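Local structure of uncharacterized protein AF_1796 (Archaeoglobus fulgidus, 1VIM) at residues E39-I44 with A175-Q180; N30-E35 with V136-K141; A62-M67 with T165-L170. The protein is uncharacterised but belongs to the PHI subfamily of SIS proteins, and probably binds a carbohydrate derivative and acts as an isomerase. One frame throughout, in Å; residues are numbered along the deposited sequence. Where two conformers were deposited one is given.

Interaction 1: E39-I44 with A175-Q180; sequences EMIKLI and AEIMMQ
In the alpha/beta SIS fold, helices 34-46 and 160-181 lie against the parallel sheet and meet where Ile41 reaches between Glu176, Ile177 and Gln180. The two short segments cross at -65° with their axes 11.6 Å apart, and every contact across the narrow interface runs through Ile41. Ile41 uses three of its carbons. Its CG1 lies 4.1 Å from CG1 of Ile177, the two isoleucines sliding past each other in opposite directions, and Ile177 is backed in turn by Leu72 and Tyr74. The side chains of Ile41 and Glu176 cross at about a right angle, with Ile41 CD1 3.8 Å from Glu176 CG. With that CG anti to its backbone nitrogen, the Glu176 chain bends at chi2 (66°), leaving CG against Ile41 while the carboxylate turns to polar partners, mainly in the second subunit: OE2 bonds to ND1 of His11 there, apparently a residue of the expression tag, and OE1 to the backbone N of Leu14. Gln180 adds a partner from within the helix, NE2 donating to the anti lone pair of Glu176 OE2 at 3.2 Å and 153°, with the carboxylate oxygen tilted from the amide plane. With an alanine at Gln180, this carboxylate oxygen would probably lose one of its bonds, and a gap would probably open beside Ile41. The carboxamide meets Ile41 from the opposite direction, NE2 standing 3.9 Å from Ile41 CD1 and OE1 3.6 Å from Ile41 CG2.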
# COMPACT_ATOMS: atom_id res chain seq x y z
N GLU A 39 21.29 16.60 15.78
CA GLU A 39 19.99 17.10 16.24
C GLU A 39 18.86 16.17 15.79
O GLU A 39 17.90 15.90 16.53
CB GLU A 39 19.72 18.53 15.73
CG GLU A 39 20.63 19.58 16.35
CD GLU A 39 20.64 20.87 15.55
OE1 GLU A 39 19.86 21.00 14.57
OE2 GLU A 39 21.44 21.78 15.91
N MET A 40 18.96 15.69 14.55
CA MET A 40 17.98 14.74 14.03
C MET A 40 17.98 13.44 14.83
O MET A 40 16.92 12.94 15.23
CB MET A 40 18.22 14.46 12.54
CG MET A 40 17.28 13.41 11.95
SD MET A 40 17.46 13.34 10.16
CE MET A 40 16.18 12.13 9.74
N ILE A 41 19.17 12.89 15.10
CA ILE A 41 19.27 11.69 15.93
C ILE A 41 18.67 11.93 17.31
O ILE A 41 17.93 11.10 17.83
CB ILE A 41 20.74 11.21 16.05
CG1 ILE A 41 21.18 10.68 14.69
CG2 ILE A 41 20.89 10.09 17.11
CD1 ILE A 41 22.67 10.37 14.60
N LYS A 42 19.00 13.07 17.92
CA LYS A 42 18.47 13.40 19.23
C LYS A 42 16.93 13.42 19.26
O LYS A 42 16.32 12.86 20.19
CB LYS A 42 19.02 14.75 19.71
CG LYS A 42 18.52 15.16 21.09
N LEU A 43 16.29 14.03 18.25
CA LEU A 43 14.82 14.04 18.20
C LEU A 43 14.24 12.64 17.99
O LEU A 43 13.24 12.27 18.61
CB LEU A 43 14.27 14.99 17.14
CG LEU A 43 14.41 16.50 17.35
CD1 LEU A 43 13.51 17.23 16.37
CD2 LEU A 43 14.04 16.88 18.77
N ILE A 44 14.85 11.86 17.10
CA ILE A 44 14.40 10.48 16.91
C ILE A 44 14.49 9.68 18.22
O ILE A 44 13.58 8.93 18.58
CB ILE A 44 15.20 9.80 15.75
CG1 ILE A 44 14.71 10.33 14.40
CG2 ILE A 44 15.06 8.27 15.81
CD1 ILE A 44 15.68 9.98 13.22
N ALA A 175 23.42 3.60 9.86
CA ALA A 175 24.74 3.12 10.23
C ALA A 175 25.23 3.85 11.49
O ALA A 175 25.83 3.23 12.39
CB ALA A 175 25.69 3.32 9.08
N GLU A 176 25.03 5.15 11.54
CA GLU A 176 25.48 5.97 12.67
C GLU A 176 24.73 5.61 13.94
O GLU A 176 25.34 5.44 15.01
CB GLU A 176 25.30 7.44 12.32
CG GLU A 176 25.71 8.39 13.43
CD GLU A 176 27.20 8.38 13.74
OE1 GLU A 176 28.00 7.92 12.89
OE2 GLU A 176 27.55 8.85 14.85
N ILE A 177 23.41 5.47 13.85
CA ILE A 177 22.62 5.06 15.01
C ILE A 177 23.03 3.67 15.49
O ILE A 177 23.13 3.44 16.70
CB ILE A 177 21.10 5.14 14.70
CG1 ILE A 177 20.69 6.60 14.46
CG2 ILE A 177 20.30 4.55 15.86
CD1 ILE A 177 19.31 6.80 13.81
N MET A 178 23.31 2.76 14.57
CA MET A 178 23.75 1.43 15.00
C MET A 178 25.03 1.51 15.82
O MET A 178 25.14 0.87 16.86
CB MET A 178 23.99 0.52 13.81
CG MET A 178 22.70 0.08 13.13
SD MET A 178 23.03 -0.75 11.58
CE MET A 178 23.77 -2.34 12.19
N MET A 179 25.98 2.30 15.33
CA MET A 179 27.24 2.52 16.06
C MET A 179 26.96 3.08 17.45
O MET A 179 27.50 2.55 18.45
CB MET A 179 28.20 3.41 15.25
CG MET A 179 29.54 3.69 15.95
SD MET A 179 29.44 5.15 17.00
CE MET A 179 31.12 5.22 17.63
N GLN A 180 26.13 4.11 17.55
CA GLN A 180 25.85 4.77 18.84
C GLN A 180 25.19 3.84 19.84
O GLN A 180 25.47 3.92 21.05
CB GLN A 180 25.00 6.02 18.65
CG GLN A 180 25.71 7.14 17.93
CD GLN A 180 24.91 8.42 17.88
OE1 GLN A 180 23.85 8.53 18.50
NE2 GLN A 180 25.44 9.40 17.17

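Interaction 2: N30-E35 with V136-K141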
# COMPACT_ATOMS: atom_id res chain seq x y z
N ASN A 30 31.21 15.62 1.61
CA ASN A 30 32.03 16.80 1.88
C ASN A 30 31.26 18.00 2.45
O ASN A 30 31.88 18.97 2.94
CB ASN A 30 32.85 17.16 0.64
CG ASN A 30 33.87 16.07 0.30
OD1 ASN A 30 34.33 15.32 1.18
ND2 ASN A 30 34.22 15.97 -0.98
N HIS A 31 29.93 17.93 2.45
CA HIS A 31 29.13 19.09 2.82
C HIS A 31 28.04 18.85 3.85
O HIS A 31 27.45 19.81 4.35
CB HIS A 31 28.58 19.77 1.57
CG HIS A 31 29.65 20.45 0.77
ND1 HIS A 31 30.07 20.00 -0.46
CD2 HIS A 31 30.44 21.51 1.08
CE1 HIS A 31 31.05 20.77 -0.90
NE2 HIS A 31 31.29 21.69 0.02
N ILE A 32 27.81 17.60 4.19
CA ILE A 32 26.77 17.28 5.18
C ILE A 32 26.99 18.02 6.49
O ILE A 32 28.12 18.16 6.98
CB ILE A 32 26.70 15.75 5.38
CG1 ILE A 32 25.48 15.38 6.22
CG2 ILE A 32 28.00 15.18 5.96
CD1 ILE A 32 25.22 13.89 6.24
N ASP A 33 25.90 18.56 7.04
CA ASP A 33 25.96 19.29 8.30
C ASP A 33 25.84 18.31 9.46
O ASP A 33 24.76 17.80 9.77
CB ASP A 33 24.85 20.34 8.35
CG ASP A 33 24.92 21.22 9.57
OD1 ASP A 33 25.52 20.83 10.60
OD2 ASP A 33 24.36 22.34 9.61
N LEU A 34 26.98 18.04 10.09
CA LEU A 34 27.07 17.00 11.11
C LEU A 34 26.33 17.39 12.39
O LEU A 34 25.83 16.53 13.10
CB LEU A 34 28.54 16.66 11.41
CG LEU A 34 29.31 16.12 10.20
CD1 LEU A 34 30.80 15.99 10.49
CD2 LEU A 34 28.73 14.77 9.81
N GLU A 35 26.27 18.70 12.67
CA GLU A 35 25.54 19.22 13.82
C GLU A 35 24.05 18.88 13.65
O GLU A 35 23.37 18.41 14.57
CB GLU A 35 25.72 20.74 13.92
CG GLU A 35 27.09 21.20 14.40
CD GLU A 35 27.27 22.71 14.34
OE1 GLU A 35 26.48 23.44 14.98
OE2 GLU A 35 28.20 23.17 13.64
N VAL A 136 14.01 20.64 12.97
CA VAL A 136 15.33 20.32 12.44
C VAL A 136 15.16 20.24 10.93
O VAL A 136 14.25 19.54 10.43
CB VAL A 136 15.85 18.95 12.96
CG1 VAL A 136 17.12 18.56 12.26
CG2 VAL A 136 16.07 19.01 14.48
N VAL A 137 15.99 20.98 10.22
CA VAL A 137 15.98 21.01 8.76
C VAL A 137 17.24 20.29 8.31
O VAL A 137 18.35 20.81 8.46
CB VAL A 137 15.96 22.46 8.24
CG1 VAL A 137 16.01 22.49 6.72
CG2 VAL A 137 14.75 23.21 8.81
N MET A 138 17.06 19.06 7.81
CA MET A 138 18.16 18.24 7.38
C MET A 138 18.31 18.38 5.88
O MET A 138 17.52 17.83 5.10
CB MET A 138 17.90 16.79 7.83
CG MET A 138 19.00 15.81 7.53
SD MET A 138 20.48 16.09 8.57
CE MET A 138 21.63 16.47 7.33
N VAL A 139 19.27 19.22 5.47
CA VAL A 139 19.38 19.57 4.07
C VAL A 139 20.16 18.52 3.32
O VAL A 139 21.30 18.20 3.65
CB VAL A 139 20.05 20.94 3.89
CG1 VAL A 139 20.15 21.27 2.41
CG2 VAL A 139 19.23 22.00 4.63
N VAL A 140 19.50 17.92 2.34
CA VAL A 140 20.09 16.96 1.43
C VAL A 140 19.74 17.46 0.05
O VAL A 140 18.58 17.43 -0.33
CB VAL A 140 19.53 15.53 1.66
CG1 VAL A 140 20.15 14.56 0.72
CG2 VAL A 140 19.78 15.08 3.14
N LYS A 141 20.73 17.99 -0.66
CA LYS A 141 20.47 18.60 -1.99
C LYS A 141 20.19 17.59 -3.07
O LYS A 141 20.78 16.51 -3.07
CB LYS A 141 21.70 19.38 -2.47
CG LYS A 141 22.25 20.38 -1.51
CD LYS A 141 21.23 21.48 -1.26
CE LYS A 141 21.14 22.45 -2.42
NZ LYS A 141 19.83 23.17 -2.47
O HOH W 1 23.35 19.14 5.52
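Met138, Ile32 and Asp33 form the contact between the break separating helices 12-31 and 34-46 and strand 136-139, an edge strand of the sheet within this chain. The thioether chain of Met138 leaves the strand with CG anti to the backbone N (chi1 -176°), then bends at chi2 and chi3 to bring its methyl up to the break. There CE lies 4.2 Å from Ile32 CG1, the two side chains passing at a slant, and equally far from Asp33 O. Phe169 of helix 160-181 touches both Ile32 and Met138, so this apolar patch is continuous with the core. Asp33 works on the polar side. At the N-cap of helix 34-46, its OD1 accepts a bond from Thr36 N and a weak one from Glu35 N (3.1 Å, 122°). One water joins the two backbones: it accepts from Asp33 N at 3.0 Å and donates to Val139 O at 2.9 Å. Val136, Met138 and Val140 bond to strand 118-123, whereas Val139 O is met by this water. The chemistry is therefore divided: loose van der Waals contact at the methionine methyl, and a solvent-mediated bond satisfying polar backbone atoms where no direct hydrogen bond spans the segments.

Interaction 3: A62-M67 with T165-L170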
# COMPACT_ATOMS: atom_id res chain seq x y z
N ALA A 62 10.61 7.07 2.57
CA ALA A 62 10.13 7.19 3.94
C ALA A 62 9.83 5.80 4.50
O ALA A 62 10.18 5.52 5.65
CB ALA A 62 8.91 8.07 3.99
N LYS A 63 9.18 4.95 3.71
CA LYS A 63 8.89 3.58 4.14
C LYS A 63 10.16 2.77 4.37
O LYS A 63 10.29 2.06 5.37
CB LYS A 63 7.94 2.86 3.17
CG LYS A 63 6.50 3.31 3.27
CD LYS A 63 5.63 2.57 2.26
CE LYS A 63 4.18 2.73 2.73
NZ LYS A 63 3.26 1.82 1.98
N ALA A 64 11.14 2.91 3.47
CA ALA A 64 12.39 2.18 3.66
C ALA A 64 13.06 2.59 4.96
O ALA A 64 13.57 1.73 5.70
CB ALA A 64 13.32 2.42 2.50
N PHE A 65 13.06 3.89 5.25
CA PHE A 65 13.65 4.39 6.48
C PHE A 65 12.86 3.91 7.69
O PHE A 65 13.46 3.46 8.71
CB PHE A 65 13.71 5.90 6.40
CG PHE A 65 14.33 6.56 7.61
CD1 PHE A 65 15.56 6.17 8.10
CD2 PHE A 65 13.67 7.62 8.21
CE1 PHE A 65 16.13 6.83 9.20
CE2 PHE A 65 14.25 8.29 9.33
CZ PHE A 65 15.48 7.87 9.80
N ALA A 66 11.53 4.00 7.62
CA ALA A 66 10.71 3.56 8.78
C ALA A 66 10.97 2.08 9.09
O ALA A 66 11.07 1.66 10.25
CB ALA A 66 9.23 3.81 8.52
N MET A 67 11.09 1.25 8.05
CA MET A 67 11.32 -0.16 8.26
C MET A 67 12.64 -0.36 9.02
O MET A 67 12.72 -1.12 9.97
CB MET A 67 11.34 -0.90 6.93
CG MET A 67 11.55 -2.40 7.11
SD MET A 67 11.74 -3.33 5.61
CE MET A 67 10.04 -3.37 4.97
N THR A 165 19.87 10.59 -3.18
CA THR A 165 20.78 11.11 -2.18
C THR A 165 20.14 11.00 -0.79
O THR A 165 20.82 10.68 0.19
CB THR A 165 21.14 12.57 -2.50
OG1 THR A 165 21.69 12.63 -3.83
CG2 THR A 165 22.28 13.07 -1.59
N ALA A 166 18.84 11.27 -0.70
CA ALA A 166 18.13 11.17 0.57
C ALA A 166 18.11 9.71 1.05
O ALA A 166 18.32 9.44 2.24
CB ALA A 166 16.70 11.74 0.43
N MET A 167 17.90 8.76 0.15
CA MET A 167 17.93 7.36 0.52
C MET A 167 19.30 6.99 1.07
O MET A 167 19.40 6.34 2.13
CB MET A 167 17.60 6.47 -0.68
CG MET A 167 17.38 4.99 -0.29
SD MET A 167 15.96 4.62 0.87
CE MET A 167 16.70 4.67 2.60
N ILE A 168 20.35 7.42 0.39
CA ILE A 168 21.70 7.08 0.82
C ILE A 168 22.01 7.74 2.17
O ILE A 168 22.56 7.10 3.08
CB ILE A 168 22.71 7.53 -0.26
CG1 ILE A 168 22.62 6.59 -1.46
CG2 ILE A 168 24.14 7.52 0.30
CD1 ILE A 168 23.22 7.16 -2.74
N PHE A 169 21.62 9.00 2.33
CA PHE A 169 21.74 9.68 3.61
C PHE A 169 21.04 8.93 4.74
O PHE A 169 21.59 8.77 5.84
CB PHE A 169 21.22 11.12 3.55
CG PHE A 169 21.04 11.71 4.90
CD1 PHE A 169 22.15 12.01 5.70
CD2 PHE A 169 19.77 11.85 5.44
CE1 PHE A 169 21.96 12.50 6.98
CE2 PHE A 169 19.58 12.36 6.70
CZ PHE A 169 20.67 12.67 7.48
N LEU A 170 19.79 8.52 4.51
CA LEU A 170 19.03 7.85 5.59
C LEU A 170 19.67 6.50 5.96
O LEU A 170 19.68 6.12 7.13
CB LEU A 170 17.56 7.72 5.20
CG LEU A 170 16.88 9.10 5.17
CD1 LEU A 170 15.50 9.03 4.48
CD2 LEU A 170 16.74 9.69 6.55
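Leu170 of helix 160-181 sits against one face of the Phe65 ring on helix 56-71, and its CB and both methyls touch that residue. Its CB is 3.8 Å from Phe65 CD1, at the rim of the ring. With chi1 at -69°, CG, the branch point, is anti to the carbonyl carbon, and the isobutyl group meets the phenylalanine side chain at about a right angle. The branches then part: CD1 comes within 4.1 Å of Phe65 CB, at the base of the aromatic side chain, while CD2 stands over the ring itself. CD2 is 3.8 Å from the centroid of the Phe65 ring and only 3° off its normal, a nearly centred CH-pi contact. One turn earlier, Met167 curls round at chi2 and chi3 so that its SD lies 3.8 Å from Ala64 CB, with CE also close by. Met167 packs on Leu164 of the second subunit as well, and Arg57 NH1 of that subunit bonds to Ala64 O, so this end of the contact adjoins the subunit interface. Without any polar bond between the segments, this is hydrophobic helix-helix packing in one helical layer of the alpha/beta/alpha sandwich characteristic of SIS domains.

How the interactions relate
Helix 160-181 supplies one side of both interaction 1 and interaction 3, while helix 34-46 serves interaction 1 and begins at interaction 2. Interaction 3 lies nearest the centre of the chain and is wholly apolar, with an aromatic face at its heart. Interaction 1, farther out but also buried, mixes aliphatic packing with a carboxylate and a carboxamide close to the second subunit. Interaction 2, partly buried at the sheet edge, is the smallest and admits water. Met40 links the three, touching Met138, Phe169 and Leu170; Val140 packs on Thr165 between interactions 2 and 3, and Ile44 CD1 lies 4.0 Å from Phe65 CZ.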